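PDB 3OF7: guanine nucleotide exchange factor SRM1 from Saccharomyces cerevisiae, which promotes the exchange of GDP for GTP on the GTPases GSP1 and GSP2, binds chromatin, and controls RNA metabolism and nuclear transport. Local coordinates for residues G183-K188 / W196-F201; E354-Y357 / K363-A366; P60-D65 / N87-G92; E266-A271 / H323-L328; N94-L99 / T174-E179. All blocks are in the same frame, centred on the assembly; numbering follows the deposited sequence. Where two conformers were deposited one is given.

Interaction 1 of 5, residues G183-K188 / W196-F201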
# COMPACT_ATOMS: atom_id res chain seq x y z
N GLY A 183 -0.23 21.17 2.03
CA GLY A 183 0.17 21.43 3.41
C GLY A 183 0.04 20.18 4.26
O GLY A 183 -0.28 19.10 3.74
N PHE A 184 0.26 20.33 5.55
CA PHE A 184 0.24 19.18 6.45
C PHE A 184 -0.96 19.24 7.40
O PHE A 184 -1.80 18.33 7.39
CB PHE A 184 1.57 19.08 7.21
CG PHE A 184 1.61 17.98 8.24
CD1 PHE A 184 1.77 16.65 7.86
CD2 PHE A 184 1.53 18.29 9.61
CE1 PHE A 184 1.82 15.62 8.83
CE2 PHE A 184 1.58 17.28 10.57
CZ PHE A 184 1.72 15.94 10.19
N TYR A 185 -1.04 20.29 8.21
CA TYR A 185 -2.14 20.40 9.17
C TYR A 185 -2.79 21.78 9.14
O TYR A 185 -2.14 22.78 9.44
CB TYR A 185 -1.67 20.05 10.58
CG TYR A 185 -2.79 19.74 11.55
CD1 TYR A 185 -3.27 20.73 12.41
CD2 TYR A 185 -3.36 18.47 11.61
CE1 TYR A 185 -4.30 20.47 13.30
CE2 TYR A 185 -4.39 18.19 12.52
CZ TYR A 185 -4.86 19.20 13.36
OH TYR A 185 -5.87 18.96 14.25
N GLN A 186 -4.06 21.82 8.76
CA GLN A 186 -4.81 23.06 8.61
C GLN A 186 -3.97 24.15 7.93
O GLN A 186 -3.30 23.87 6.92
CB GLN A 186 -5.38 23.50 9.98
CG GLN A 186 -6.32 22.45 10.57
CD GLN A 186 -6.81 22.78 11.97
OE1 GLN A 186 -6.14 23.47 12.74
NE2 GLN A 186 -7.98 22.26 12.32
N ASP A 187 -4.00 25.36 8.46
CA ASP A 187 -3.15 26.44 7.95
C ASP A 187 -2.02 26.70 8.94
O ASP A 187 -1.40 27.77 8.95
CB ASP A 187 -3.98 27.71 7.71
CG ASP A 187 -3.44 28.56 6.57
OD1 ASP A 187 -2.29 28.33 6.13
N LYS A 188 -1.71 25.69 9.75
CA LYS A 188 -0.72 25.84 10.82
C LYS A 188 0.65 25.24 10.50
O LYS A 188 1.67 25.82 10.88
CB LYS A 188 -1.27 25.26 12.13
CG LYS A 188 -2.68 25.78 12.48
CD LYS A 188 -3.18 25.20 13.80
N TRP A 196 4.98 13.99 14.75
CA TRP A 196 4.14 14.99 15.43
C TRP A 196 2.82 14.35 15.81
O TRP A 196 2.19 13.68 14.99
CB TRP A 196 3.91 16.17 14.47
CG TRP A 196 3.00 17.28 14.94
CD1 TRP A 196 3.33 18.33 15.76
CD2 TRP A 196 1.63 17.48 14.57
NE1 TRP A 196 2.24 19.15 15.93
CE2 TRP A 196 1.19 18.66 15.21
CE3 TRP A 196 0.73 16.77 13.76
CZ2 TRP A 196 -0.11 19.15 15.07
CZ3 TRP A 196 -0.57 17.26 13.62
CH2 TRP A 196 -0.97 18.44 14.27
N LYS A 197 2.41 14.55 17.06
CA LYS A 197 1.17 13.97 17.56
C LYS A 197 -0.03 14.66 16.92
O LYS A 197 -0.16 15.89 17.00
CB LYS A 197 1.09 14.08 19.09
CG LYS A 197 -0.07 13.30 19.69
CD LYS A 197 -0.18 13.49 21.20
CE LYS A 197 -1.43 12.82 21.74
NZ LYS A 197 -1.73 13.21 23.15
N VAL A 198 -0.88 13.87 16.27
CA VAL A 198 -2.08 14.41 15.64
C VAL A 198 -3.12 14.59 16.74
O VAL A 198 -3.40 13.65 17.48
CB VAL A 198 -2.61 13.47 14.53
CG1 VAL A 198 -3.86 14.04 13.87
CG2 VAL A 198 -1.52 13.22 13.48
N PRO A 199 -3.66 15.82 16.89
CA PRO A 199 -4.70 16.06 17.90
C PRO A 199 -5.86 15.08 17.76
O PRO A 199 -6.33 14.81 16.65
CB PRO A 199 -5.16 17.50 17.61
CG PRO A 199 -3.94 18.15 17.07
CD PRO A 199 -3.25 17.08 16.24
N THR A 200 -6.29 14.54 18.90
CA THR A 200 -7.36 13.54 18.95
C THR A 200 -8.57 13.97 18.12
O THR A 200 -9.01 15.12 18.21
CB THR A 200 -7.77 13.28 20.42
OG1 THR A 200 -6.59 12.99 21.18
CG2 THR A 200 -8.73 12.11 20.53
N PHE A 201 -9.08 13.07 17.30
CA PHE A 201 -10.19 13.40 16.42
C PHE A 201 -11.31 12.39 16.53
O PHE A 201 -12.24 12.38 15.73
CB PHE A 201 -9.72 13.57 14.96
CG PHE A 201 -8.86 12.44 14.45
CD1 PHE A 201 -9.44 11.33 13.85
CD2 PHE A 201 -7.47 12.50 14.56
CE1 PHE A 201 -8.64 10.28 13.37
CE2 PHE A 201 -6.67 11.46 14.08
CZ PHE A 201 -7.27 10.35 13.49
O HOH W 1 -6.73 16.30 14.43
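Trp196 pushes one corner of its indole straight at the middle of the Tyr185 ring. Atom CH2 of Trp196 stands 3.4 Å above the plane of the Tyr185 ring, over its centre. The pair is edge-to-face, with the tryptophan giving the edge and the tyrosine the face. The planes are 60° apart and the ring centroids 4.8 Å apart, so the T is a tilted one. Phe184 completes an aromatic cluster. Its CE2 comes to 3.3 Å from CE3 of Trp196, a tight approach that lies near the plane of the phenylalanine ring. The planes of these two rings are 72° apart. CG of Trp196 is anti to its own backbone N (chi1 176°), which carries the six-membered ring over to Phe184 and Tyr185.

The far end of Tyr185 rests on Pro199, with OH of Tyr185 3.5 Å from CG of Pro199. A water lies 2.8 Å from OH of Tyr185, in the plane of the ring, and donates to O of Pro199. One face of the ring is thus packed by an indole, while its polar tip is tied through water to the chain after the strand. No direct hydrogen bond joins the two segments.

The contact belongs to the third RCC1 repeat of the beta-propeller, in its outer part. Phe184 and Tyr185 form a classic beta bulge opposite Ile189. Phe184 also meets Trp228 edge-to-face, and Tyr185 and Val198 touch the same tryptophan, which lies on strand 225-229 of the next sheet. Trp196 pairs through its backbone with Ala171 of strand 169-177.

Interaction 2 of 5, residues E354-Y357 / K363-A366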
# COMPACT_ATOMS: atom_id res chain seq x y z
N GLU A 354 -16.62 -9.47 -21.51
CA GLU A 354 -17.39 -8.69 -22.47
C GLU A 354 -17.65 -7.25 -22.01
O GLU A 354 -17.89 -6.36 -22.84
CB GLU A 354 -18.72 -9.39 -22.80
CG GLU A 354 -18.60 -10.48 -23.87
CD GLU A 354 -19.95 -10.92 -24.44
OE1 GLU A 354 -20.98 -10.24 -24.17
OE2 GLU A 354 -19.99 -11.95 -25.15
N TYR A 355 -17.58 -7.01 -20.70
CA TYR A 355 -17.76 -5.65 -20.15
C TYR A 355 -16.45 -4.84 -20.14
O TYR A 355 -16.41 -3.74 -19.58
CB TYR A 355 -18.40 -5.69 -18.76
CG TYR A 355 -17.70 -6.61 -17.78
CD1 TYR A 355 -18.13 -7.92 -17.62
CD2 TYR A 355 -16.63 -6.16 -17.00
CE1 TYR A 355 -17.49 -8.79 -16.73
CE2 TYR A 355 -15.98 -7.02 -16.10
CZ TYR A 355 -16.42 -8.33 -15.97
OH TYR A 355 -15.81 -9.20 -15.09
N THR A 356 -15.39 -5.38 -20.74
CA THR A 356 -14.14 -4.64 -20.91
C THR A 356 -14.45 -3.35 -21.67
O THR A 356 -15.15 -3.38 -22.69
CB THR A 356 -13.10 -5.47 -21.70
OG1 THR A 356 -12.73 -6.64 -20.95
CG2 THR A 356 -11.84 -4.67 -21.99
N TYR A 357 -13.96 -2.22 -21.16
CA TYR A 357 -14.15 -0.94 -21.82
C TYR A 357 -13.15 -0.76 -22.96
O TYR A 357 -11.94 -0.89 -22.75
CB TYR A 357 -14.05 0.23 -20.84
CG TYR A 357 -13.87 1.58 -21.52
CD1 TYR A 357 -14.94 2.24 -22.12
CD2 TYR A 357 -12.61 2.17 -21.60
CE1 TYR A 357 -14.77 3.47 -22.76
CE2 TYR A 357 -12.42 3.40 -22.23
CZ TYR A 357 -13.51 4.04 -22.81
OH TYR A 357 -13.31 5.25 -23.44
N LYS A 363 -9.64 0.24 -28.74
CA LYS A 363 -8.59 -0.27 -27.85
C LYS A 363 -9.15 -0.51 -26.44
O LYS A 363 -9.79 0.38 -25.87
CB LYS A 363 -7.38 0.68 -27.78
CG LYS A 363 -6.17 0.15 -27.00
CD LYS A 363 -4.91 1.04 -27.15
CE LYS A 363 -5.01 2.32 -26.32
NZ LYS A 363 -3.70 3.05 -26.18
N ALA A 364 -8.91 -1.70 -25.91
CA ALA A 364 -9.36 -2.07 -24.57
C ALA A 364 -8.52 -1.32 -23.54
O ALA A 364 -7.31 -1.50 -23.49
CB ALA A 364 -9.24 -3.58 -24.38
N ARG A 365 -9.17 -0.46 -22.75
CA ARG A 365 -8.45 0.41 -21.80
C ARG A 365 -8.68 0.04 -20.34
O ARG A 365 -7.87 0.40 -19.48
CB ARG A 365 -8.88 1.88 -21.97
CG ARG A 365 -8.78 2.48 -23.38
CD ARG A 365 -7.37 2.91 -23.80
NE ARG A 365 -6.58 3.57 -22.76
CZ ARG A 365 -6.53 4.88 -22.50
NH1 ARG A 365 -7.26 5.75 -23.19
NH2 ARG A 365 -5.75 5.33 -21.53
N ALA A 366 -9.79 -0.65 -20.05
CA ALA A 366 -10.20 -0.89 -18.66
C ALA A 366 -11.15 -2.08 -18.48
O ALA A 366 -11.92 -2.43 -19.37
CB ALA A 366 -10.82 0.38 -18.05
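Tyr357 and Ala366 form an antiparallel bridge in a small two-stranded sheet, 357-358 with 364-368, at the surface of the beta-propeller. It lies within the sixth RCC1 repeat, in an insertion between strands 334-337 and 370-372 of one blade. The bridge is a hydrogen-bonded pair. N of Tyr357 gives a bond of 2.7 Å to O of Ala366, with the donor tilted 19° from the carbonyl plane.

The return side is irregular. O of Tyr357 accepts mainly from N of Arg365, at 2.8 Å and nearly along the C=O axis. N of Ala366 reaches the same oxygen only weakly, at 3.5 Å. Arg365 and Ala366 therefore both face Tyr357, which makes a classic beta bulge.

Side chains close over the two flanks. CG of Tyr357 is anti to its backbone N (chi1 164°), and the ring runs beside Arg365, both pointing the same way. CB of Arg365 sits at the edge of that ring, 3.8 Å from CD2 of Tyr357. The arginine chain then bends, and its NE makes a salt bridge with Asp341. Its charge is thus answered away from the tyrosine. OG1 of Thr356 bonds to O of Pro353, so the hydroxyl is held within its own loop. The methyl of Thr356 turns to the partner strand instead, where its CG2 lies 3.7 Å from CB of Ala364.

Interaction 3 of 5, residues P60-D65 / N87-G92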
# COMPACT_ATOMS: atom_id res chain seq x y z
N PRO A 60 21.20 -4.95 2.66
CA PRO A 60 22.23 -5.19 3.68
C PRO A 60 22.18 -4.21 4.85
O PRO A 60 22.86 -4.42 5.85
CB PRO A 60 23.54 -5.04 2.90
CG PRO A 60 23.22 -4.05 1.82
CD PRO A 60 21.74 -4.22 1.49
N PHE A 61 21.39 -3.15 4.73
CA PHE A 61 21.24 -2.16 5.81
C PHE A 61 20.15 -2.54 6.81
O PHE A 61 19.95 -1.86 7.83
CB PHE A 61 21.00 -0.76 5.22
CG PHE A 61 22.08 -0.33 4.27
CD1 PHE A 61 23.34 0.02 4.76
CD2 PHE A 61 21.86 -0.30 2.90
CE1 PHE A 61 24.36 0.40 3.89
CE2 PHE A 61 22.88 0.09 2.02
CZ PHE A 61 24.13 0.45 2.52
N LEU A 62 19.45 -3.63 6.52
CA LEU A 62 18.38 -4.14 7.37
C LEU A 62 18.61 -5.61 7.71
O LEU A 62 17.72 -6.44 7.50
CB LEU A 62 17.01 -3.95 6.69
CG LEU A 62 16.66 -2.50 6.33
CD1 LEU A 62 15.47 -2.45 5.36
CD2 LEU A 62 16.38 -1.70 7.58
N PRO A 63 19.80 -5.95 8.24
CA PRO A 63 20.07 -7.38 8.43
C PRO A 63 19.13 -7.99 9.46
O PRO A 63 18.88 -7.38 10.51
CB PRO A 63 21.53 -7.41 8.90
CG PRO A 63 21.76 -6.09 9.54
CD PRO A 63 20.87 -5.10 8.81
N ARG A 64 18.61 -9.17 9.14
CA ARG A 64 17.61 -9.87 9.95
C ARG A 64 18.03 -10.10 11.40
O ARG A 64 17.19 -10.08 12.31
CB ARG A 64 17.30 -11.21 9.28
CG ARG A 64 16.15 -12.00 9.89
CD ARG A 64 16.05 -13.39 9.28
NE ARG A 64 17.11 -14.27 9.77
CZ ARG A 64 18.20 -14.63 9.08
NH1 ARG A 64 18.41 -14.20 7.84
NH2 ARG A 64 19.08 -15.43 9.65
N ASP A 65 19.33 -10.33 11.61
CA ASP A 65 19.86 -10.68 12.93
C ASP A 65 20.15 -9.47 13.81
O ASP A 65 20.41 -9.62 15.00
CB ASP A 65 21.10 -11.58 12.80
CG ASP A 65 22.35 -10.80 12.39
OD2 ASP A 65 22.25 -9.80 11.65
N ASN A 87 11.28 0.57 16.99
CA ASN A 87 11.91 1.72 16.33
C ASN A 87 11.41 1.80 14.90
O ASN A 87 11.19 0.78 14.25
CB ASN A 87 13.44 1.60 16.30
CG ASN A 87 14.06 1.75 17.68
OD1 ASN A 87 13.96 2.79 18.33
ND2 ASN A 87 14.74 0.70 18.11
N VAL A 88 11.23 3.03 14.42
CA VAL A 88 10.82 3.29 13.05
C VAL A 88 12.03 3.65 12.18
O VAL A 88 12.76 4.60 12.47
CB VAL A 88 9.73 4.40 12.97
CG1 VAL A 88 9.28 4.62 11.53
CG2 VAL A 88 8.54 4.04 13.85
N TRP A 89 12.22 2.87 11.12
CA TRP A 89 13.26 3.11 10.14
C TRP A 89 12.61 3.75 8.91
O TRP A 89 11.45 3.49 8.62
CB TRP A 89 13.89 1.79 9.69
CG TRP A 89 14.60 0.99 10.76
CD1 TRP A 89 14.05 0.43 11.88
CD2 TRP A 89 15.98 0.64 10.77
NE1 TRP A 89 15.02 -0.24 12.60
CE2 TRP A 89 16.22 -0.13 11.94
CE3 TRP A 89 17.06 0.91 9.91
CZ2 TRP A 89 17.49 -0.62 12.26
CZ3 TRP A 89 18.31 0.40 10.23
CH2 TRP A 89 18.52 -0.35 11.40
N SER A 90 13.39 4.55 8.19
CA SER A 90 12.89 5.20 6.97
C SER A 90 13.98 5.36 5.94
O SER A 90 15.18 5.46 6.27
CB SER A 90 12.30 6.58 7.31
OG SER A 90 13.32 7.46 7.75
N TRP A 91 13.58 5.37 4.67
CA TRP A 91 14.47 5.71 3.57
C TRP A 91 13.63 6.14 2.38
O TRP A 91 12.44 5.81 2.29
CB TRP A 91 15.39 4.54 3.20
CG TRP A 91 14.70 3.35 2.59
CD1 TRP A 91 14.49 3.12 1.26
CD2 TRP A 91 14.15 2.21 3.28
NE1 TRP A 91 13.84 1.93 1.08
CE2 TRP A 91 13.62 1.35 2.30
CE3 TRP A 91 14.05 1.85 4.63
CZ2 TRP A 91 13.00 0.13 2.63
CZ3 TRP A 91 13.43 0.64 4.95
CH2 TRP A 91 12.91 -0.19 3.96
N GLY A 92 14.25 6.88 1.47
CA GLY A 92 13.57 7.43 0.31
C GLY A 92 13.71 8.93 0.25
O GLY A 92 14.66 9.50 0.80
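Leu62 splits its two methyls between two tryptophans of strand 88-92. The contact is apolar packing in the beta-propeller. The loop that links two blades, 60-65 between strands 56-58 and 69-74, lies on strand 88-92 of the second. Segment 60-65 belongs to the first RCC1 repeat, and strand 88-92 to the second. CD2 of Leu62 lies over one face of Trp89, 3.5 Å above the plane and offset toward the rim, with CE3 of Trp89 nearest at 3.6 Å. CD1 of Leu62 goes to Trp91 and is 3.7 Å from CH2 of that ring. The leucine and Trp89 run past each other in opposite directions. The backbone adds one more touch, as O of Phe61 is 3.7 Å from CZ3 of Trp89.

Trp89 and Trp91 are two apart on the strand and so project from the same side. Their first torsions then turn the indoles differently. Trp91 has chi1 68°, with CG in the crowded position between its backbone N and carbonyl carbon, while CG of Trp89 is anti to the carbonyl carbon (chi1 -63°). With an alanine here in place of Trp89, CD2 of Leu62 would probably lose the ring it packs on, and a gap would open beside the leucine.

The next shell fixes the rings. Ile69 of strand 69-74 touches both Leu62 and Trp89. Strand 78-83 pairs with the tryptophan strand and sets Ala81 against Trp89 and Thr79 against Trp91. NE1 of Trp91 makes a weak bond to O of Glu41. The N-H of the other indole is held more firmly, by a hydrogen bond from NE1 of Trp89 to OD2 of Asp83.

Interaction 4 of 5, residues E266-A271 / H323-L328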
# COMPACT_ATOMS: atom_id res chain seq x y z
N GLU A 266 -4.46 5.29 -4.81
CA GLU A 266 -3.86 6.62 -4.79
C GLU A 266 -4.90 7.71 -4.52
O GLU A 266 -4.74 8.53 -3.61
CB GLU A 266 -3.07 6.89 -6.07
CG GLU A 266 -1.82 6.02 -6.15
CD GLU A 266 -0.80 6.49 -7.17
OE1 GLU A 266 -0.99 7.55 -7.81
OE2 GLU A 266 0.22 5.78 -7.33
N ASN A 267 -5.97 7.69 -5.31
CA ASN A 267 -7.03 8.71 -5.23
C ASN A 267 -8.43 8.10 -5.13
O ASN A 267 -9.44 8.79 -5.36
CB ASN A 267 -6.93 9.64 -6.44
CG ASN A 267 -5.62 10.39 -6.50
OD1 ASN A 267 -5.19 11.00 -5.51
ND2 ASN A 267 -4.97 10.35 -7.66
N HIS A 268 -8.49 6.81 -4.80
CA HIS A 268 -9.77 6.14 -4.56
C HIS A 268 -9.62 5.23 -3.35
O HIS A 268 -8.50 4.88 -2.95
CB HIS A 268 -10.24 5.35 -5.79
CG HIS A 268 -9.32 4.25 -6.21
ND1 HIS A 268 -9.69 2.92 -6.16
CD2 HIS A 268 -8.06 4.27 -6.69
CE1 HIS A 268 -8.69 2.17 -6.60
NE2 HIS A 268 -7.69 2.97 -6.93
N CYS A 269 -10.75 4.85 -2.76
CA CYS A 269 -10.75 4.24 -1.44
C CYS A 269 -11.77 3.13 -1.31
O CYS A 269 -12.73 3.07 -2.08
CB CYS A 269 -11.05 5.31 -0.38
SG CYS A 269 -10.03 6.79 -0.50
N PHE A 270 -11.56 2.26 -0.33
CA PHE A 270 -12.44 1.14 -0.06
C PHE A 270 -12.77 1.05 1.42
O PHE A 270 -11.92 1.33 2.28
CB PHE A 270 -11.80 -0.17 -0.51
CG PHE A 270 -11.66 -0.28 -1.98
CD1 PHE A 270 -12.70 -0.81 -2.75
CD2 PHE A 270 -10.50 0.16 -2.62
CE1 PHE A 270 -12.58 -0.90 -4.12
CE2 PHE A 270 -10.38 0.06 -3.99
CZ PHE A 270 -11.41 -0.46 -4.74
N ALA A 271 -14.00 0.64 1.70
CA ALA A 271 -14.41 0.33 3.06
C ALA A 271 -15.28 -0.93 3.05
O ALA A 271 -16.15 -1.08 2.20
CB ALA A 271 -15.14 1.50 3.69
N HIS A 323 -4.67 3.46 -10.81
CA HIS A 323 -5.84 3.25 -11.67
C HIS A 323 -6.33 1.81 -11.69
O HIS A 323 -7.04 1.42 -12.62
CB HIS A 323 -5.53 3.68 -13.11
CG HIS A 323 -5.16 5.13 -13.25
ND1 HIS A 323 -4.13 5.55 -14.06
CD2 HIS A 323 -5.70 6.24 -12.71
CE1 HIS A 323 -4.05 6.87 -14.01
NE2 HIS A 323 -5.00 7.32 -13.19
N HIS A 324 -5.95 1.03 -10.69
CA HIS A 324 -6.43 -0.36 -10.58
C HIS A 324 -6.62 -0.76 -9.13
O HIS A 324 -6.06 -0.14 -8.22
CB HIS A 324 -5.48 -1.33 -11.29
CG HIS A 324 -4.19 -1.56 -10.57
ND1 HIS A 324 -3.83 -2.78 -10.04
CD2 HIS A 324 -3.16 -0.71 -10.30
CE1 HIS A 324 -2.64 -2.68 -9.48
NE2 HIS A 324 -2.21 -1.44 -9.63
N SER A 325 -7.40 -1.82 -8.93
CA SER A 325 -7.68 -2.32 -7.60
C SER A 325 -7.61 -3.83 -7.58
O SER A 325 -7.93 -4.48 -8.57
CB SER A 325 -9.06 -1.87 -7.15
OG SER A 325 -9.14 -0.46 -7.20
N LEU A 326 -7.22 -4.38 -6.43
CA LEU A 326 -7.09 -5.83 -6.28
C LEU A 326 -7.79 -6.28 -5.01
O LEU A 326 -7.45 -5.83 -3.92
CB LEU A 326 -5.61 -6.24 -6.24
CG LEU A 326 -4.73 -5.77 -7.40
CD1 LEU A 326 -3.29 -6.12 -7.11
CD2 LEU A 326 -5.18 -6.37 -8.74
N ILE A 327 -8.76 -7.17 -5.16
CA ILE A 327 -9.57 -7.62 -4.04
C ILE A 327 -9.30 -9.09 -3.77
O ILE A 327 -9.59 -9.94 -4.62
CB ILE A 327 -11.07 -7.37 -4.30
CG1 ILE A 327 -11.33 -5.87 -4.48
CG2 ILE A 327 -11.91 -7.92 -3.13
CD1 ILE A 327 -12.60 -5.55 -5.28
N LEU A 328 -8.77 -9.38 -2.60
CA LEU A 328 -8.41 -10.75 -2.26
C LEU A 328 -9.44 -11.39 -1.32
O LEU A 328 -9.76 -10.83 -0.27
CB LEU A 328 -7.02 -10.79 -1.63
CG LEU A 328 -6.46 -12.16 -1.23
CD1 LEU A 328 -6.29 -13.04 -2.47
CD2 LEU A 328 -5.12 -11.97 -0.52
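Ser325 fits its short side chain against the edge of Phe270, on the neighbouring blade. From CA its bond to CB points toward strand 268-271. CB meets Phe270, 3.6 Å from CZ of that ring. Next comes OG, anti to the carbonyl carbon (chi1 -57°). It lies in the plane of the Phe270 ring, at the edge, 3.3 Å from CZ of Phe270. The CE1 corner of His268 is also near OG, but the spacing there is too short to be trusted. OG has its hydrogen bond with O of Gln288.

The two strands run nearly parallel, 18° apart, with their axes 9.5 Å from each other. They belong to successive blades of the beta-propeller, and no hydrogen bond joins them. Strand 315-320 lies at the interface: Ala320 touches both His268 and Ser325. NE2 of His268 makes a weak bond to O of Gly321. A leucine in place of His268 would probably leave O of Gly321 without this mate.

The contact is buried, yet its centre is a hydroxyl. O of Gln288, outside both strands, satisfies it, so this hydroxyl can be buried beside the Phe270 edge.

Interaction 5 of 5, residues N94-L99 / T174-E179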
# COMPACT_ATOMS: atom_id res chain seq x y z
N ASN A 94 13.38 12.68 1.04
CA ASN A 94 13.13 13.54 2.19
C ASN A 94 12.89 15.01 1.84
O ASN A 94 12.94 15.88 2.72
CB ASN A 94 14.29 13.44 3.19
CG ASN A 94 13.84 13.69 4.62
OD1 ASN A 94 12.65 13.64 4.93
ND2 ASN A 94 14.80 13.94 5.51
N ASP A 95 12.58 15.29 0.57
CA ASP A 95 12.43 16.67 0.11
C ASP A 95 11.36 17.44 0.89
O ASP A 95 11.50 18.65 1.10
CB ASP A 95 12.16 16.72 -1.39
CG ASP A 95 13.40 16.45 -2.20
OD1 ASP A 95 14.51 16.56 -1.63
OD2 ASP A 95 13.28 16.11 -3.40
N VAL A 96 10.32 16.74 1.34
CA VAL A 96 9.26 17.39 2.14
C VAL A 96 9.03 16.72 3.50
O VAL A 96 7.91 16.67 4.01
CB VAL A 96 7.93 17.55 1.34
CG1 VAL A 96 8.08 18.64 0.27
CG2 VAL A 96 7.49 16.21 0.69
N GLY A 97 10.11 16.22 4.09
CA GLY A 97 10.11 15.72 5.47
C GLY A 97 9.62 14.30 5.72
O GLY A 97 9.56 13.87 6.87
N ALA A 98 9.29 13.55 4.67
CA ALA A 98 8.63 12.24 4.85
C ALA A 98 9.43 11.21 5.66
O ALA A 98 8.85 10.32 6.28
CB ALA A 98 8.21 11.64 3.50
N LEU A 99 10.76 11.33 5.67
CA LEU A 99 11.59 10.36 6.40
C LEU A 99 11.57 10.58 7.91
O LEU A 99 11.94 9.68 8.68
CB LEU A 99 13.03 10.33 5.88
CG LEU A 99 13.27 10.09 4.38
CD1 LEU A 99 14.75 9.87 4.14
CD2 LEU A 99 12.44 8.91 3.86
N THR A 174 4.09 15.90 4.40
CA THR A 174 3.10 16.86 3.89
C THR A 174 2.15 16.18 2.91
O THR A 174 2.37 15.02 2.54
CB THR A 174 3.78 18.09 3.21
OG1 THR A 174 2.83 19.16 3.08
CG2 THR A 174 4.32 17.73 1.81
N PHE A 175 1.10 16.89 2.51
CA PHE A 175 0.27 16.46 1.39
C PHE A 175 0.47 17.40 0.21
O PHE A 175 0.38 18.63 0.35
CB PHE A 175 -1.22 16.41 1.75
CG PHE A 175 -1.52 15.59 2.97
CD1 PHE A 175 -1.78 16.21 4.19
CD2 PHE A 175 -1.53 14.20 2.91
CE1 PHE A 175 -2.06 15.45 5.34
CE2 PHE A 175 -1.81 13.43 4.05
CZ PHE A 175 -2.08 14.07 5.27
N ARG A 176 0.74 16.81 -0.95
CA ARG A 176 0.72 17.55 -2.19
C ARG A 176 -0.67 17.50 -2.83
O ARG A 176 -1.56 16.79 -2.38
CB ARG A 176 1.78 17.02 -3.16
CG ARG A 176 3.20 17.40 -2.80
CD ARG A 176 4.17 16.88 -3.85
NE ARG A 176 5.56 17.06 -3.44
CZ ARG A 176 6.28 18.16 -3.67
NH1 ARG A 176 5.74 19.19 -4.32
NH2 ARG A 176 7.53 18.23 -3.25
N CYS A 177 -0.82 18.28 -3.89
CA CYS A 177 -2.01 18.28 -4.71
C CYS A 177 -1.55 18.43 -6.16
O CYS A 177 -0.34 18.45 -6.43
CB CYS A 177 -2.92 19.44 -4.30
SG CYS A 177 -2.10 21.04 -4.40
N ASN A 178 -2.49 18.55 -7.09
CA ASN A 178 -2.17 18.58 -8.53
C ASN A 178 -1.07 19.58 -8.91
O ASN A 178 -0.30 19.32 -9.84
CB ASN A 178 -3.44 18.86 -9.36
CG ASN A 178 -4.49 17.76 -9.22
OD1 ASN A 178 -4.21 16.67 -8.73
ND2 ASN A 178 -5.71 18.06 -9.66
N GLU A 179 -0.99 20.70 -8.19
CA GLU A 179 -0.16 21.84 -8.60
C GLU A 179 1.02 22.18 -7.67
O GLU A 179 1.88 22.99 -8.04
CB GLU A 179 -1.03 23.09 -8.85
CG GLU A 179 -2.11 23.37 -7.81
CD GLU A 179 -3.42 22.64 -8.09
OE1 GLU A 179 -4.01 22.85 -9.17
OE2 GLU A 179 -3.86 21.86 -7.22
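Val96 and Thr174 meet through branches that their first torsions bring together. In Thr174, OG1 is anti to the backbone N (chi1 -163°), which places CG2 between N and the carbonyl carbon. In Val96, CG1 is anti to the carbonyl carbon (chi1 -72°), and CB and both methyls face the other segment. The contact joins two blades of the beta-propeller: loop 94-99 is in the second RCC1 repeat, and strand 169-177 is in the third.

CG2 of Thr174 comes to 3.6 Å from CB of Val96 and to 3.7 Å from CG2 of Val96. The threonine methyl thus packs against the branch point of the valine. Its hydroxyl has another task, a hydrogen bond with O of Lys190. Ile181 of strand 180-183 touches Val96, Thr174 and Arg176, and completes the apolar patch.

Loop 94-99 is braced from within. N of Gly97 bonds to O of Asn94. N of Leu99 bonds to OD1 of Asn94 at 3.1 Å, from well above the carbonyl plane. Gly97 has a positive phi of 83°, which favours glycine at this turn. ND2 of Asn94 in turn bonds to O of Arg101 and OG1 of Thr103.

Arg176 reaches in from the side. Its chain is extended from CG to NE, and its guanidinium end crosses the valine, with NH2 of Arg176 3.6 Å from CG1 of Val96.

All five contacts lie in the one RCC1-like beta-propeller. Along the chain each closes before the next opens, in the order 3, 5, 1, 4, 2. Interactions 3, 5 and 1 form a connected run. Ser90 OG and Leu99 O, 2.8 Å apart, link interaction 3 to interaction 5. Gly183 O and Phe175 N, 2.9 Å apart, link interaction 5 to interaction 1, and those two share a sheet through strands 169-177 and 195-197. Interaction 4 is nearest the middle, its centre 10 Å from that of the chain. Interaction 2 is peripheral, about 42 Å between centres from interactions 1 and 3. Interactions 3, 4 and 5 join successive repeats; 1 and 2 shape outer parts of single repeats.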